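Local coordinates for conjugal transfer protein TRWB (Escherichia coli, PDB 1E9R), which is the coupling protein of bacterial conjugation, probably a ring-shaped, ATP-driven motor that links the DNA substrate to the transfer channel, at residues B[55-60]-B[332-337]; B[60-65]-B[314-319]; B[255-260]-B[290-295]; B[286-291]-B[319-324]. All blocks are in the same frame, centred on the assembly; numbering follows the deposited sequence.

Interaction 1: residues B[55-60]-B[332-337]; sequences HLLVNG and TLRASF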
loop_
_atom_site.group_PDB
_atom_site.type_symbol
_atom_site.label_atom_id
_atom_site.label_comp_id
_atom_site.label_asym_id
_atom_site.label_seq_id
_atom_site.Cartn_x
_atom_site.Cartn_y
_atom_site.Cartn_z
ATOM N N HIS B 55 26.636 18.666 9.180
ATOM C CA HIS B 55 25.695 19.184 8.194
ATOM C C HIS B 55 24.463 19.951 8.641
ATOM O O HIS B 55 24.017 19.844 9.783
ATOM C CB HIS B 55 25.306 18.029 7.269
ATOM C CG HIS B 55 26.456 17.125 6.955
ATOM N ND1 HIS B 55 27.625 17.585 6.388
ATOM C CD2 HIS B 55 26.666 15.817 7.241
ATOM C CE1 HIS B 55 28.508 16.601 6.345
ATOM N NE2 HIS B 55 27.951 15.518 6.857
ATOM N N LEU B 56 23.922 20.720 7.698
ATOM C CA LEU B 56 22.770 21.572 7.923
ATOM C C LEU B 56 21.713 21.448 6.838
ATOM O O LEU B 56 22.006 21.585 5.642
ATOM C CB LEU B 56 23.222 23.031 7.982
ATOM C CG LEU B 56 22.130 24.069 8.252
ATOM C CD1 LEU B 56 21.697 23.966 9.707
ATOM C CD2 LEU B 56 22.649 25.471 7.968
ATOM N N LEU B 57 20.476 21.216 7.266
ATOM C CA LEU B 57 19.352 21.098 6.349
ATOM C C LEU B 57 18.487 22.348 6.488
ATOM O O LEU B 57 17.994 22.639 7.563
ATOM C CB LEU B 57 18.544 19.840 6.680
ATOM C CG LEU B 57 17.397 19.501 5.728
ATOM C CD1 LEU B 57 17.923 19.354 4.309
ATOM C CD2 LEU B 57 16.743 18.213 6.166
ATOM N N VAL B 58 18.326 23.103 5.405
ATOM C CA VAL B 58 17.517 24.323 5.429
ATOM C C VAL B 58 16.174 24.053 4.768
ATOM O O VAL B 58 16.061 24.051 3.547
ATOM C CB VAL B 58 18.216 25.474 4.686
ATOM C CG1 VAL B 58 17.384 26.723 4.777
ATOM C CG2 VAL B 58 19.583 25.707 5.279
ATOM N N ASN B 59 15.153 23.849 5.592
ATOM C CA ASN B 59 13.810 23.507 5.124
ATOM C C ASN B 59 12.838 24.699 5.090
ATOM O O ASN B 59 12.650 25.394 6.087
ATOM C CB ASN B 59 13.270 22.387 6.033
ATOM C CG ASN B 59 12.063 21.674 5.454
ATOM O OD1 ASN B 59 11.336 21.015 6.185
ATOM N ND2 ASN B 59 11.850 21.782 4.147
ATOM N N GLY B 60 12.217 24.926 3.936
ATOM C CA GLY B 60 11.281 26.027 3.812
ATOM C C GLY B 60 10.652 26.119 2.435
ATOM O O GLY B 60 11.288 25.789 1.435
ATOM N N THR B 332 16.185 8.636 5.868
ATOM C CA THR B 332 17.556 8.374 6.254
ATOM C C THR B 332 18.450 9.519 5.813
ATOM O O THR B 332 19.390 9.894 6.524
ATOM C CB THR B 332 18.064 7.097 5.606
ATOM O OG1 THR B 332 17.213 6.012 5.988
ATOM C CG2 THR B 332 19.511 6.825 6.033
ATOM N N LEU B 333 18.162 10.066 4.634
ATOM C CA LEU B 333 18.951 11.167 4.088
ATOM C C LEU B 333 18.780 12.412 4.937
ATOM O O LEU B 333 19.757 13.043 5.329
ATOM C CB LEU B 333 18.537 11.463 2.644
ATOM C CG LEU B 333 19.398 12.483 1.901
ATOM C CD1 LEU B 333 20.835 11.998 1.804
ATOM C CD2 LEU B 333 18.823 12.690 0.526
ATOM N N ARG B 334 17.529 12.759 5.221
ATOM C CA ARG B 334 17.251 13.923 6.043
ATOM C C ARG B 334 17.853 13.717 7.436
ATOM O O ARG B 334 18.357 14.661 8.047
ATOM C CB ARG B 334 15.742 14.157 6.171
ATOM C CG ARG B 334 15.021 14.446 4.862
ATOM C CD ARG B 334 13.631 15.045 5.114
ATOM N NE ARG B 334 12.929 14.356 6.198
ATOM C CZ ARG B 334 12.265 13.214 6.063
ATOM N NH1 ARG B 334 12.173 12.641 4.874
ATOM N NH2 ARG B 334 11.674 12.657 7.115
ATOM N N ALA B 335 17.812 12.483 7.926
ATOM C CA ALA B 335 18.348 12.179 9.241
ATOM C C ALA B 335 19.871 12.258 9.259
ATOM O O ALA B 335 20.492 12.170 10.321
ATOM C CB ALA B 335 17.886 10.790 9.679
ATOM N N SER B 336 20.474 12.420 8.086
ATOM C CA SER B 336 21.926 12.495 7.996
ATOM C C SER B 336 22.448 13.909 8.241
ATOM O O SER B 336 23.650 14.115 8.390
ATOM C CB SER B 336 22.392 11.962 6.647
ATOM O OG SER B 336 22.081 10.582 6.558
ATOM N N PHE B 337 21.537 14.875 8.271
ATOM C CA PHE B 337 21.896 16.250 8.577
ATOM C C PHE B 337 21.514 16.400 10.058
ATOM O O PHE B 337 20.370 16.132 10.439
ATOM C CB PHE B 337 21.079 17.232 7.753
ATOM C CG PHE B 337 21.336 17.161 6.278
ATOM C CD1 PHE B 337 20.882 16.085 5.529
ATOM C CD2 PHE B 337 21.994 18.202 5.627
ATOM C CE1 PHE B 337 21.073 16.053 4.160
ATOM C CE2 PHE B 337 22.185 18.171 4.260
ATOM C CZ PHE B 337 21.725 17.099 3.528
#

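Interaction 2: residues B[60-65]-B[314-319]; sequences GATGTG and GLQSTS. With SO4 (sulfate ion), chain I.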
loop_
_atom_site.group_PDB
_atom_site.type_symbol
_atom_site.label_atom_id
_atom_site.label_comp_id
_atom_site.label_asym_id
_atom_site.label_seq_id
_atom_site.Cartn_x
_atom_site.Cartn_y
_atom_site.Cartn_z
ATOM N N GLY B 60 12.217 24.926 3.936
ATOM C CA GLY B 60 11.281 26.027 3.812
ATOM C C GLY B 60 10.652 26.119 2.435
ATOM O O GLY B 60 11.288 25.789 1.435
ATOM N N ALA B 61 9.402 26.573 2.387
ATOM C CA ALA B 61 8.674 26.721 1.130
ATOM C C ALA B 61 9.330 27.784 0.245
ATOM O O ALA B 61 10.277 28.447 0.665
ATOM C CB ALA B 61 7.222 27.096 1.414
ATOM N N THR B 62 8.826 27.945 -0.978
ATOM C CA THR B 62 9.387 28.928 -1.909
ATOM C C THR B 62 9.283 30.335 -1.353
ATOM O O THR B 62 8.277 30.691 -0.746
ATOM C CB THR B 62 8.644 28.958 -3.269
ATOM O OG1 THR B 62 8.451 27.629 -3.751
ATOM C CG2 THR B 62 9.457 29.739 -4.295
ATOM N N GLY B 63 10.317 31.137 -1.579
ATOM C CA GLY B 63 10.296 32.513 -1.120
ATOM C C GLY B 63 10.538 32.745 0.359
ATOM O O GLY B 63 10.620 33.890 0.784
ATOM N N THR B 64 10.666 31.684 1.148
ATOM C CA THR B 64 10.890 31.851 2.576
ATOM C C THR B 64 12.281 32.379 2.942
ATOM O O THR B 64 12.495 32.815 4.069
ATOM C CB THR B 64 10.626 30.539 3.343
ATOM O OG1 THR B 64 11.373 29.467 2.760
ATOM C CG2 THR B 64 9.154 30.202 3.299
ATOM N N GLY B 65 13.221 32.337 2.001
ATOM C CA GLY B 65 14.563 32.842 2.270
ATOM C C GLY B 65 15.732 31.860 2.310
ATOM O O GLY B 65 16.812 32.211 2.792
ATOM N N GLY B 314 19.398 22.934 0.807
ATOM C CA GLY B 314 18.092 23.548 0.930
ATOM C C GLY B 314 17.083 22.485 0.536
ATOM O O GLY B 314 17.406 21.595 -0.260
ATOM N N LEU B 315 15.872 22.563 1.087
ATOM C CA LEU B 315 14.822 21.592 0.780
ATOM C C LEU B 315 13.482 22.289 0.855
ATOM O O LEU B 315 13.032 22.609 1.947
ATOM C CB LEU B 315 14.836 20.443 1.792
ATOM C CG LEU B 315 13.802 19.332 1.570
ATOM C CD1 LEU B 315 14.136 18.602 0.276
ATOM C CD2 LEU B 315 13.801 18.358 2.745
ATOM N N GLN B 316 12.840 22.524 -0.288
ATOM C CA GLN B 316 11.552 23.200 -0.267
ATOM C C GLN B 316 10.384 22.256 0.015
ATOM O O GLN B 316 9.405 22.658 0.640
ATOM C CB GLN B 316 11.296 23.945 -1.575
ATOM C CG GLN B 316 10.826 23.062 -2.701
ATOM C CD GLN B 316 10.132 23.842 -3.805
ATOM O OE1 GLN B 316 10.658 24.852 -4.288
ATOM N NE2 GLN B 316 8.947 23.374 -4.217
ATOM N N SER B 317 10.482 21.007 -0.440
ATOM C CA SER B 317 9.409 20.033 -0.218
ATOM C C SER B 317 9.938 18.689 0.252
ATOM O O SER B 317 10.688 18.027 -0.458
ATOM C CB SER B 317 8.593 19.824 -1.498
ATOM O OG SER B 317 7.578 18.851 -1.296
ATOM N N THR B 318 9.542 18.287 1.453
ATOM C CA THR B 318 9.985 17.013 1.997
ATOM C C THR B 318 9.294 15.899 1.192
ATOM O O THR B 318 9.786 14.768 1.059
ATOM C CB THR B 318 9.625 16.915 3.502
ATOM O OG1 THR B 318 10.011 15.628 4.004
ATOM C CG2 THR B 318 8.124 17.127 3.717
ATOM N N SER B 319 8.150 16.264 0.635
ATOM C CA SER B 319 7.343 15.367 -0.169
ATOM C C SER B 319 8.050 15.057 -1.488
ATOM O O SER B 319 8.034 13.921 -1.973
ATOM C CB SER B 319 5.996 16.034 -0.433
ATOM O OG SER B 319 5.250 15.298 -1.375
HETATM S S SO4 I . 13.736 30.878 -1.195
HETATM O O1 SO4 I . 13.218 32.142 -0.658
HETATM O O2 SO4 I . 15.208 30.973 -1.269
HETATM O O3 SO4 I . 13.338 29.763 -0.312
HETATM O O4 SO4 I . 13.180 30.668 -2.542
#

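Interaction 3: residues B[255-260]-B[290-295]; sequences LRPLIS and SLEKLA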
loop_
_atom_site.group_PDB
_atom_site.type_symbol
_atom_site.label_atom_id
_atom_site.label_comp_id
_atom_site.label_asym_id
_atom_site.label_seq_id
_atom_site.Cartn_x
_atom_site.Cartn_y
_atom_site.Cartn_z
ATOM N N LEU B 255 19.801 19.657 -17.821
ATOM C CA LEU B 255 21.079 19.533 -17.137
ATOM C C LEU B 255 21.044 18.717 -15.857
ATOM O O LEU B 255 22.086 18.411 -15.293
ATOM C CB LEU B 255 21.645 20.927 -16.843
ATOM C CG LEU B 255 22.204 21.670 -18.059
ATOM C CD1 LEU B 255 22.517 23.112 -17.711
ATOM C CD2 LEU B 255 23.455 20.949 -18.547
ATOM N N ARG B 256 19.852 18.362 -15.400
ATOM C CA ARG B 256 19.691 17.587 -14.168
ATOM C C ARG B 256 20.673 16.407 -14.031
ATOM O O ARG B 256 21.367 16.278 -13.018
ATOM C CB ARG B 256 18.246 17.097 -14.063
ATOM C CG ARG B 256 17.850 16.597 -12.705
ATOM C CD ARG B 256 16.374 16.283 -12.686
ATOM N NE ARG B 256 15.900 15.937 -11.346
ATOM C CZ ARG B 256 15.439 14.737 -10.986
ATOM N NH1 ARG B 256 15.388 13.746 -11.875
ATOM N NH2 ARG B 256 15.027 14.527 -9.734
ATOM N N PRO B 257 20.748 15.522 -15.039
ATOM C CA PRO B 257 21.697 14.414 -14.876
ATOM C C PRO B 257 23.190 14.787 -14.815
ATOM O O PRO B 257 23.959 14.156 -14.088
ATOM C CB PRO B 257 21.357 13.484 -16.052
ATOM C CG PRO B 257 20.702 14.367 -17.032
ATOM C CD PRO B 257 19.864 15.284 -16.189
ATOM N N LEU B 258 23.597 15.810 -15.570
ATOM C CA LEU B 258 24.996 16.257 -15.578
ATOM C C LEU B 258 25.372 16.862 -14.234
ATOM O O LEU B 258 26.391 16.499 -13.652
ATOM C CB LEU B 258 25.243 17.312 -16.665
ATOM C CG LEU B 258 26.626 17.248 -17.344
ATOM C CD1 LEU B 258 26.967 18.601 -17.945
ATOM C CD2 LEU B 258 27.693 16.832 -16.350
ATOM N N ILE B 259 24.544 17.793 -13.756
ATOM C CA ILE B 259 24.770 18.455 -12.476
ATOM C C ILE B 259 24.765 17.387 -11.377
ATOM O O ILE B 259 25.643 17.375 -10.507
ATOM C CB ILE B 259 23.681 19.525 -12.209
ATOM C CG1 ILE B 259 23.762 20.625 -13.273
ATOM C CG2 ILE B 259 23.886 20.161 -10.854
ATOM C CD1 ILE B 259 22.476 21.455 -13.405
ATOM N N SER B 260 23.791 16.480 -11.428
ATOM C CA SER B 260 23.728 15.392 -10.453
ATOM C C SER B 260 25.033 14.597 -10.527
ATOM O O SER B 260 25.572 14.179 -9.512
ATOM C CB SER B 260 22.548 14.454 -10.744
ATOM O OG SER B 260 21.316 15.132 -10.607
ATOM N N SER B 290 15.954 18.532 -6.327
ATOM C CA SER B 290 16.000 18.888 -7.747
ATOM C C SER B 290 17.031 18.056 -8.474
ATOM O O SER B 290 17.014 17.967 -9.703
ATOM C CB SER B 290 16.344 20.360 -7.944
ATOM O OG SER B 290 15.199 21.154 -7.725
ATOM N N LEU B 291 17.942 17.469 -7.708
ATOM C CA LEU B 291 18.972 16.621 -8.273
ATOM C C LEU B 291 18.379 15.222 -8.387
ATOM O O LEU B 291 17.281 14.980 -7.898
ATOM C CB LEU B 291 20.196 16.592 -7.354
ATOM C CG LEU B 291 20.954 17.904 -7.105
ATOM C CD1 LEU B 291 22.108 17.644 -6.168
ATOM C CD2 LEU B 291 21.471 18.471 -8.406
ATOM N N GLU B 292 19.081 14.307 -9.048
ATOM C CA GLU B 292 18.576 12.942 -9.154
ATOM C C GLU B 292 18.861 12.221 -7.836
ATOM O O GLU B 292 19.437 12.806 -6.904
ATOM C CB GLU B 292 19.252 12.185 -10.311
ATOM C CG GLU B 292 18.974 12.761 -11.694
ATOM C CD GLU B 292 18.654 11.694 -12.744
ATOM O OE1 GLU B 292 18.405 10.526 -12.370
ATOM O OE2 GLU B 292 18.636 12.030 -13.951
ATOM N N LYS B 293 18.451 10.959 -7.746
ATOM C CA LYS B 293 18.704 10.183 -6.544
ATOM C C LYS B 293 20.195 9.844 -6.546
ATOM O O LYS B 293 20.621 8.884 -7.191
ATOM C CB LYS B 293 17.858 8.916 -6.572
ATOM C CG LYS B 293 18.052 8.010 -5.384
ATOM C CD LYS B 293 17.051 6.881 -5.402
ATOM C CE LYS B 293 17.239 5.963 -4.208
ATOM N NZ LYS B 293 16.109 4.996 -4.117
ATOM N N LEU B 294 20.988 10.646 -5.837
ATOM C CA LEU B 294 22.437 10.450 -5.780
ATOM C C LEU B 294 22.867 9.162 -5.090
ATOM O O LEU B 294 22.327 8.783 -4.056
ATOM C CB LEU B 294 23.096 11.655 -5.106
ATOM C CG LEU B 294 22.707 12.996 -5.725
ATOM C CD1 LEU B 294 23.447 14.113 -5.021
ATOM C CD2 LEU B 294 23.037 13.005 -7.204
ATOM N N ALA B 295 23.859 8.500 -5.670
ATOM C CA ALA B 295 24.356 7.246 -5.139
ATOM C C ALA B 295 25.335 7.392 -3.981
ATOM O O ALA B 295 25.423 6.503 -3.128
ATOM C CB ALA B 295 25.008 6.449 -6.261
#

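Interaction 4: residues B[286-291]-B[319-324]; sequences DELASL and SQLDDV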
loop_
_atom_site.group_PDB
_atom_site.type_symbol
_atom_site.label_atom_id
_atom_site.label_comp_id
_atom_site.label_asym_id
_atom_site.label_seq_id
_atom_site.Cartn_x
_atom_site.Cartn_y
_atom_site.Cartn_z
ATOM N N ASP B 286 21.583 24.013 -3.408
ATOM C CA ASP B 286 20.414 24.903 -3.349
ATOM C C ASP B 286 19.093 24.196 -3.065
ATOM O O ASP B 286 18.299 24.658 -2.255
ATOM C CB ASP B 286 20.277 25.687 -4.651
ATOM C CG ASP B 286 19.997 24.792 -5.838
ATOM O OD1 ASP B 286 20.750 23.807 -6.044
ATOM O OD2 ASP B 286 19.021 25.078 -6.564
ATOM N N GLU B 287 18.861 23.086 -3.758
ATOM C CA GLU B 287 17.649 22.294 -3.594
ATOM C C GLU B 287 18.035 20.835 -3.757
ATOM O O GLU B 287 18.402 20.393 -4.839
ATOM C CB GLU B 287 16.603 22.686 -4.640
ATOM C CG GLU B 287 15.391 21.770 -4.669
ATOM C CD GLU B 287 14.776 21.562 -3.295
ATOM O OE1 GLU B 287 14.370 22.560 -2.661
ATOM O OE2 GLU B 287 14.698 20.398 -2.847
ATOM N N LEU B 288 17.952 20.099 -2.662
ATOM C CA LEU B 288 18.314 18.687 -2.628
ATOM C C LEU B 288 17.437 17.786 -3.516
ATOM O O LEU B 288 17.947 16.859 -4.166
ATOM C CB LEU B 288 18.277 18.217 -1.174
ATOM C CG LEU B 288 18.838 16.857 -0.785
ATOM C CD1 LEU B 288 20.256 16.719 -1.239
ATOM C CD2 LEU B 288 18.765 16.731 0.717
ATOM N N ALA B 289 16.135 18.073 -3.561
ATOM C CA ALA B 289 15.190 17.282 -4.349
ATOM C C ALA B 289 15.133 17.594 -5.858
ATOM O O ALA B 289 14.351 16.984 -6.582
ATOM C CB ALA B 289 13.792 17.396 -3.740
ATOM N N SER B 290 15.954 18.532 -6.327
ATOM C CA SER B 290 16.000 18.888 -7.747
ATOM C C SER B 290 17.031 18.056 -8.474
ATOM O O SER B 290 17.014 17.967 -9.703
ATOM C CB SER B 290 16.344 20.360 -7.944
ATOM O OG SER B 290 15.199 21.154 -7.725
ATOM N N LEU B 291 17.942 17.469 -7.708
ATOM C CA LEU B 291 18.972 16.621 -8.273
ATOM C C LEU B 291 18.379 15.222 -8.387
ATOM O O LEU B 291 17.281 14.980 -7.898
ATOM C CB LEU B 291 20.196 16.592 -7.354
ATOM C CG LEU B 291 20.954 17.904 -7.105
ATOM C CD1 LEU B 291 22.108 17.644 -6.168
ATOM C CD2 LEU B 291 21.471 18.471 -8.406
ATOM N N SER B 319 8.150 16.264 0.635
ATOM C CA SER B 319 7.343 15.367 -0.169
ATOM C C SER B 319 8.050 15.057 -1.488
ATOM O O SER B 319 8.034 13.921 -1.973
ATOM C CB SER B 319 5.996 16.034 -0.433
ATOM O OG SER B 319 5.250 15.298 -1.375
ATOM N N GLN B 320 8.680 16.081 -2.056
ATOM C CA GLN B 320 9.390 15.941 -3.317
ATOM C C GLN B 320 10.591 15.045 -3.137
ATOM O O GLN B 320 10.938 14.289 -4.041
ATOM C CB GLN B 320 9.853 17.296 -3.825
ATOM C CG GLN B 320 10.290 17.274 -5.266
ATOM C CD GLN B 320 10.870 18.610 -5.717
ATOM O OE1 GLN B 320 10.665 19.659 -5.071
ATOM N NE2 GLN B 320 11.593 18.586 -6.839
ATOM N N LEU B 321 11.229 15.134 -1.972
ATOM C CA LEU B 321 12.397 14.309 -1.670
ATOM C C LEU B 321 11.988 12.836 -1.562
ATOM O O LEU B 321 12.745 11.932 -1.943
ATOM C CB LEU B 321 13.029 14.757 -0.358
ATOM C CG LEU B 321 14.373 14.100 -0.055
ATOM C CD1 LEU B 321 15.397 14.542 -1.105
ATOM C CD2 LEU B 321 14.820 14.472 1.367
ATOM N N ASP B 322 10.790 12.600 -1.026
ATOM C CA ASP B 322 10.287 11.240 -0.883
ATOM C C ASP B 322 10.092 10.692 -2.268
ATOM O O ASP B 322 10.346 9.522 -2.525
ATOM C CB ASP B 322 8.942 11.201 -0.148
ATOM C CG ASP B 322 9.075 11.459 1.346
ATOM O OD1 ASP B 322 10.173 11.235 1.895
ATOM O OD2 ASP B 322 8.073 11.871 1.976
ATOM N N ASP B 323 9.646 11.554 -3.172
ATOM C CA ASP B 323 9.411 11.142 -4.542
ATOM C C ASP B 323 10.698 10.760 -5.274
ATOM O O ASP B 323 10.712 9.834 -6.076
ATOM C CB ASP B 323 8.686 12.255 -5.291
ATOM C CG ASP B 323 7.778 11.721 -6.362
ATOM O OD1 ASP B 323 6.932 10.864 -6.034
ATOM O OD2 ASP B 323 7.902 12.154 -7.522
ATOM N N VAL B 324 11.784 11.469 -4.990
ATOM C CA VAL B 324 13.069 11.191 -5.632
ATOM C C VAL B 324 13.808 9.979 -5.039
ATOM O O VAL B 324 14.262 9.100 -5.772
ATOM C CB VAL B 324 14.008 12.443 -5.551
ATOM C CG1 VAL B 324 15.367 12.149 -6.184
ATOM C CG2 VAL B 324 13.348 13.616 -6.241
#

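Interaction 1: residues B[55-60]-B[332-337]
In the central sheet of this P-loop NTPase fold, strand 56-59 receives the turn that leads helix 327-334 into strand 339-342. The tight part is built around F337. With CG anti to its carbonyl carbon (chi1 -65°), the ring lies against the start of the strand. CD1 of L57 sits over the middle of one face, 4.3 Å from the ring centroid and 4° off the normal, a CH-pi contact. The same two residues also meet at their roots, CB of L57 to CB of F337 at 3.8 Å. Along the ring, CD2 of F337 comes to 3.7 Å from CB of H55. An alanine at F337 would probably cost L57 its aromatic platform and loosen the packing against H55 and L301.

The helix side is looser. R334 is partly exposed and gives the strand little more than CB of R334 at 4.2 Å from CD2 of L57, while A335, in the type I turn from R334 to F337, packs on D349 of a neighbouring subunit. H55 is held by ND1, which is bonded to V311 N. Its ring turns an edge to the turn, with CD2 of H55 3.6 Å from O of S336, nearly in the ring plane.

Interaction 2: residues B[60-65]-B[314-319]
Backbone hydrogen bonding joins the two segments directly: N of G60 donates to O of L315 at 3.2 Å, fairly straight at 161°, although the donor stands above the carbonyl plane. CA of Q316 makes a short CA-H...O contact with O of G60, 3.1 Å away.

Side-chain packing across the contact is light. T62 and Q316 lie alongside each other and point the same way, OG1 of T62 coming to 3.6 Å from OE1 of Q316, a contact but not a hydrogen bond. T302 of a neighbouring subunit packs on T62 and makes a weak hydrogen bond to OE1 of Q316.

Within the loop, O of A61 is gripped twice by T64 across a type II turn. OG1 of T64 reaches it at 2.6 Å in the carbonyl plane, on a lone pair, and N of T64 adds a longer bond. A valine here would lack the hydroxyl bond to O of A61, and the turn would probably be held less firmly. G60 lies just behind: a CB there would run into OG1 of T64.

The anion is held mostly by backbone amides. N of G63 donates to O4 of the sulfate at 3.1 Å, and N of G65 donates to O1 at 2.7 Å; S67 N adds another bond, and the K66 side chain bonds through NZ. A strand, a glycine-rich loop with amides wrapped round a sulfate, then a helix: this matches the Walker A P-loop expected of a P-loop NTPase, with the sulfate probably sitting where a nucleotide phosphate would bind.

Interaction 3: residues B[255-260]-B[290-295]
Hydrogen bonds fasten the loop 290-295 to the helix at two points. R256 reaches out with CG anti to its backbone N (chi1 -165°) and a chain extended to NE, which donates to O of S290 at 2.8 Å. The acceptor lies near the guanidinium plane. S260 provides the second bond: its OG accepts from N of E292 at 2.8 Å, nearly straight at 166°, while donating back to O of R256 one turn earlier at 2.7 Å. The serine hydroxyl thus passes a bond from loop to helix, and O of R256 also takes N of S260.

Charge plays a lesser part. E292 lies over one face of the R256 guanidinium, with CG of E292 3.7 Å from NH1 of R256, but no N-H points at its carboxylate. OE2 of E292 instead makes a salt bridge to K217.

Apolar contacts add to this. CD2 of L291 packs on CG2 of I259 at 3.8 Å, the two side chains crossing at about a right angle, and CD2 of L294 rests 3.9 Å from CB of S260.

Helix 252-269 thus carries the loop between strand 281-285 and helix 297-303 on one flank; V263 continues the leucine packing, and I259 also touches strand 243-247.

Interaction 4: residues B[286-291]-B[319-324]
Just past strand 281-285 of the P-loop NTPase core, where sequence and position are consistent with a Walker B motif, the chain turns and rests on helix 318-325. E287 prepares the turn: its OE2 accepts from N of A289 at 2.8 Å, using the anti lone pair, while OE1 takes N of Q316. Both oxygens of this buried carboxylate therefore have amide partners, which would be expected to favour the charged form.

L288 follows, crossing L321 obliquely, with CG of L288 4.2 Å from CD1 of L321. A289 is the middle of the contact. Its methyl points at the helix and lies on the extended side chain of Q320, closest to CD at 3.7 Å from CB of A289. CB of A289 also touches CD1 of L321 at 4.2 Å. The Q320 amide brings NE2 to 3.2 Å from O of A289, but the angle is too poor for a hydrogen bond. That carbonyl also meets CG2 of V324. Beyond the contact, D322 makes a salt bridge to K328 of a neighbouring subunit.

S290 turns its side chain away from the helix. At L291 the backbone does the touching, and V324 straddles the turn: its other methyl, CG1, lies 3.8 Å from O of L291.

From the N terminus, strand 56-59 opens interaction 1, the widest loop, which closes only at 332-337 and encloses the other three. The P-loop follows at once: interaction 2 shares G60 with it and closes at 314-319, tying neighbouring strands 56-59 and 309-315 together. Interaction 3 starts far along, on helix 252-269, and closes after 30 residues at 290-295, within both larger loops. Interaction 4 starts at 286-291, sharing S290 and L291 with interaction 3, and ends at 319-324. It crosses interaction 2, with which it shares S319. Together they join the P-loop and sheet to helices 252-269, 318-325 and 327-334.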